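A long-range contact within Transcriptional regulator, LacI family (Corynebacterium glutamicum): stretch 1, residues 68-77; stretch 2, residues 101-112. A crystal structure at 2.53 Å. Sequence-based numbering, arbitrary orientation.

Stretch 1 68-77: AGAIGVLLTE
Stretch 2 101-112: DTQLTLIPASPA

Strands 70-75 and 103-108 run parallel, with 24° between their directions. The register pairs Ala 70 with Gln 103 and continues to Leu 75 with Pro 108. CA-CA distances range from 4.3 Å (Gly 72-Thr 105) to 5.2 Å (Ile 71-Leu 104 and Leu 75-Pro 108). Both backbones are extended, and 811 Å² is buried between the stretches.

Six backbone hydrogen bonds form the ladder. Ile 71, Val 73 and Leu 75 each donate and accept. Ile 71 N donates to Gln 103 O (2.9 Å), and Thr 105 N to Ile 71 O (2.8 Å). Val 73 N donates to Thr 105 O (2.9 Å), and Ile 107 N to Val 73 O (2.8 Å). Leu 75 N donates to Ile 107 O (2.8 Å), and Ala 109 N to Leu 75 O (2.7 Å). Pro 108 has no amide hydrogen; the donors from stretch 2 are Thr 105, Ile 107 and Ala 109.

Val 73, Ile 107 and Ile 71 have the most surface covered. Being beta-branched, they suit extended strands and supply apolar surface. Val 73 (chi1 t) shares a face with Ile 71, Leu 104 and Leu 106. Its CG2 lies 3.5 Å from Leu 104 CD1, and its CB 4.0 Å from Leu 106 CD2. Ile 71 (chi1 p, chi2 t) places CG1 3.8 Å from Leu 104 CD1. Leu 104 is t, p, so CD1 reaches both neighbours. Leu 106 is m, t.

Ile 107 (chi1 m, chi2 t) is buried on the face that also carries Leu 74. Its CB lies 3.7 Å from Val 73 O, and its CD1 4.5 Å from Gly 72 CA. An ideal CB on Gly 72 would sit 3.2 Å from both Ile 107 CD1 and Thr 105 O, so glycine fits this tight spot. Ala 109 CB lies 4.1 Å from Leu 74 CG.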

# COMPACT_ATOMS: atom_id res chain seq x y z
N ALA A 68 3.87 21.31 16.56
CA ALA A 68 4.96 20.35 16.65
C ALA A 68 4.58 19.19 17.58
O ALA A 68 4.44 19.38 18.79
CB ALA A 68 6.23 21.04 17.16
N GLY A 69 4.40 18.00 17.01
CA GLY A 69 4.05 16.82 17.78
C GLY A 69 4.38 15.53 17.04
O GLY A 69 5.42 15.45 16.40
N ALA A 70 3.51 14.53 17.12
CA ALA A 70 3.76 13.27 16.41
C ALA A 70 2.47 12.61 15.93
O ALA A 70 1.43 12.76 16.56
CB ALA A 70 4.53 12.30 17.31
N ILE A 71 2.56 11.90 14.81
CA ILE A 71 1.41 11.18 14.26
C ILE A 71 1.77 9.69 14.18
O ILE A 71 2.94 9.34 14.01
CB ILE A 71 1.00 11.68 12.85
CG1 ILE A 71 2.09 11.37 11.83
CG2 ILE A 71 0.73 13.19 12.89
CD1 ILE A 71 1.73 11.74 10.40
N GLY A 72 0.76 8.83 14.30
CA GLY A 72 1.01 7.40 14.23
C GLY A 72 0.38 6.70 13.04
O GLY A 72 -0.40 7.28 12.28
N VAL A 73 0.75 5.43 12.88
CA VAL A 73 0.22 4.60 11.81
C VAL A 73 -0.01 3.22 12.41
O VAL A 73 0.93 2.53 12.82
CB VAL A 73 1.22 4.48 10.63
CG1 VAL A 73 0.62 3.59 9.53
CG2 VAL A 73 1.52 5.85 10.08
N LEU A 74 -1.28 2.82 12.50
CA LEU A 74 -1.62 1.54 13.06
C LEU A 74 -1.52 0.49 11.98
O LEU A 74 -2.20 0.55 10.97
CB LEU A 74 -3.04 1.55 13.62
CG LEU A 74 -3.42 0.29 14.40
CD1 LEU A 74 -3.90 0.67 15.79
CD2 LEU A 74 -4.47 -0.48 13.63
N LEU A 75 -0.64 -0.48 12.22
CA LEU A 75 -0.40 -1.56 11.28
C LEU A 75 -0.86 -2.87 11.93
O LEU A 75 -0.34 -3.26 12.98
CB LEU A 75 1.10 -1.62 10.94
CG LEU A 75 1.56 -2.27 9.63
CD1 LEU A 75 0.95 -1.52 8.47
CD2 LEU A 75 3.06 -2.23 9.52
N THR A 76 -1.82 -3.54 11.32
CA THR A 76 -2.31 -4.79 11.85
C THR A 76 -1.40 -5.94 11.36
O THR A 76 -1.86 -7.03 10.99
CB THR A 76 -3.82 -4.97 11.46
OG1 THR A 76 -4.46 -5.79 12.44
CG2 THR A 76 -3.98 -5.59 10.09
N GLU A 77 -0.10 -5.68 11.38
CA GLU A 77 0.94 -6.62 10.94
C GLU A 77 2.16 -6.47 11.84
O GLU A 77 2.22 -5.58 12.68
CB GLU A 77 1.42 -6.31 9.51
CG GLU A 77 0.37 -6.30 8.45
CD GLU A 77 -0.31 -7.63 8.31
OE1 GLU A 77 0.22 -8.62 8.87
OE2 GLU A 77 -1.36 -7.69 7.64
N ASP A 101 8.36 17.52 9.51
CA ASP A 101 9.23 17.42 10.67
C ASP A 101 8.45 16.77 11.82
O ASP A 101 8.81 16.89 12.99
CB ASP A 101 9.70 18.82 11.09
CG ASP A 101 10.08 19.68 9.90
OD1 ASP A 101 10.82 19.19 9.01
OD2 ASP A 101 9.63 20.86 9.84
N THR A 102 7.38 16.07 11.46
CA THR A 102 6.52 15.38 12.41
C THR A 102 7.03 13.96 12.69
O THR A 102 7.27 13.19 11.75
CB THR A 102 5.07 15.26 11.88
OG1 THR A 102 4.50 16.56 11.71
CG2 THR A 102 4.22 14.44 12.83
N GLN A 103 7.17 13.62 13.96
CA GLN A 103 7.61 12.28 14.33
C GLN A 103 6.52 11.32 13.84
O GLN A 103 5.34 11.62 13.96
CB GLN A 103 7.77 12.16 15.85
CG GLN A 103 8.86 13.04 16.45
CD GLN A 103 8.92 12.98 17.97
OE1 GLN A 103 8.94 11.90 18.57
NE2 GLN A 103 8.97 14.14 18.60
N LEU A 104 6.93 10.19 13.28
CA LEU A 104 6.00 9.18 12.77
C LEU A 104 6.15 7.91 13.61
O LEU A 104 7.20 7.29 13.63
CB LEU A 104 6.31 8.86 11.30
CG LEU A 104 5.41 7.83 10.59
CD1 LEU A 104 3.95 8.21 10.78
CD2 LEU A 104 5.76 7.77 9.10
N THR A 105 5.09 7.54 14.31
CA THR A 105 5.12 6.37 15.18
C THR A 105 4.35 5.19 14.63
O THR A 105 3.12 5.23 14.52
CB THR A 105 4.57 6.75 16.55
OG1 THR A 105 5.47 7.67 17.17
CG2 THR A 105 4.39 5.53 17.43
N LEU A 106 5.07 4.12 14.29
CA LEU A 106 4.46 2.91 13.77
C LEU A 106 3.96 2.10 14.96
O LEU A 106 4.71 1.84 15.90
CB LEU A 106 5.48 2.11 12.97
CG LEU A 106 6.12 2.85 11.79
CD1 LEU A 106 7.21 2.01 11.18
CD2 LEU A 106 5.05 3.18 10.76
N ILE A 107 2.68 1.72 14.91
CA ILE A 107 2.03 0.97 15.98
C ILE A 107 1.70 -0.44 15.49
O ILE A 107 0.79 -0.62 14.67
CB ILE A 107 0.69 1.65 16.42
CG1 ILE A 107 0.87 3.16 16.58
CG2 ILE A 107 0.22 1.09 17.75
CD1 ILE A 107 -0.45 3.91 16.74
N PRO A 108 2.41 -1.46 15.99
CA PRO A 108 2.21 -2.87 15.61
C PRO A 108 0.99 -3.47 16.32
O PRO A 108 1.04 -3.72 17.52
CB PRO A 108 3.50 -3.55 16.07
CG PRO A 108 4.48 -2.44 16.22
CD PRO A 108 3.64 -1.33 16.78
N ALA A 109 -0.08 -3.72 15.58
CA ALA A 109 -1.27 -4.30 16.19
C ALA A 109 -1.46 -5.73 15.74
O ALA A 109 -1.41 -6.03 14.55
CB ALA A 109 -2.49 -3.48 15.80
N SER A 110 -1.67 -6.63 16.69
CA SER A 110 -1.85 -8.04 16.35
C SER A 110 -3.18 -8.29 15.63
O SER A 110 -4.22 -7.78 16.03
CB SER A 110 -1.80 -8.92 17.59
OG SER A 110 -2.14 -10.25 17.25
N PRO A 111 -3.13 -9.09 14.55
CA PRO A 111 -4.32 -9.44 13.76
C PRO A 111 -4.99 -10.73 14.22
O PRO A 111 -5.96 -11.18 13.62
CB PRO A 111 -3.75 -9.56 12.35
CG PRO A 111 -2.42 -10.16 12.61
CD PRO A 111 -1.90 -9.35 13.77
N ALA A 112 -4.48 -11.31 15.30
CA ALA A 112 -5.00 -12.57 15.85
C ALA A 112 -6.45 -12.47 16.34
O ALA A 112 -6.86 -11.45 16.87
CB ALA A 112 -4.10 -13.04 16.99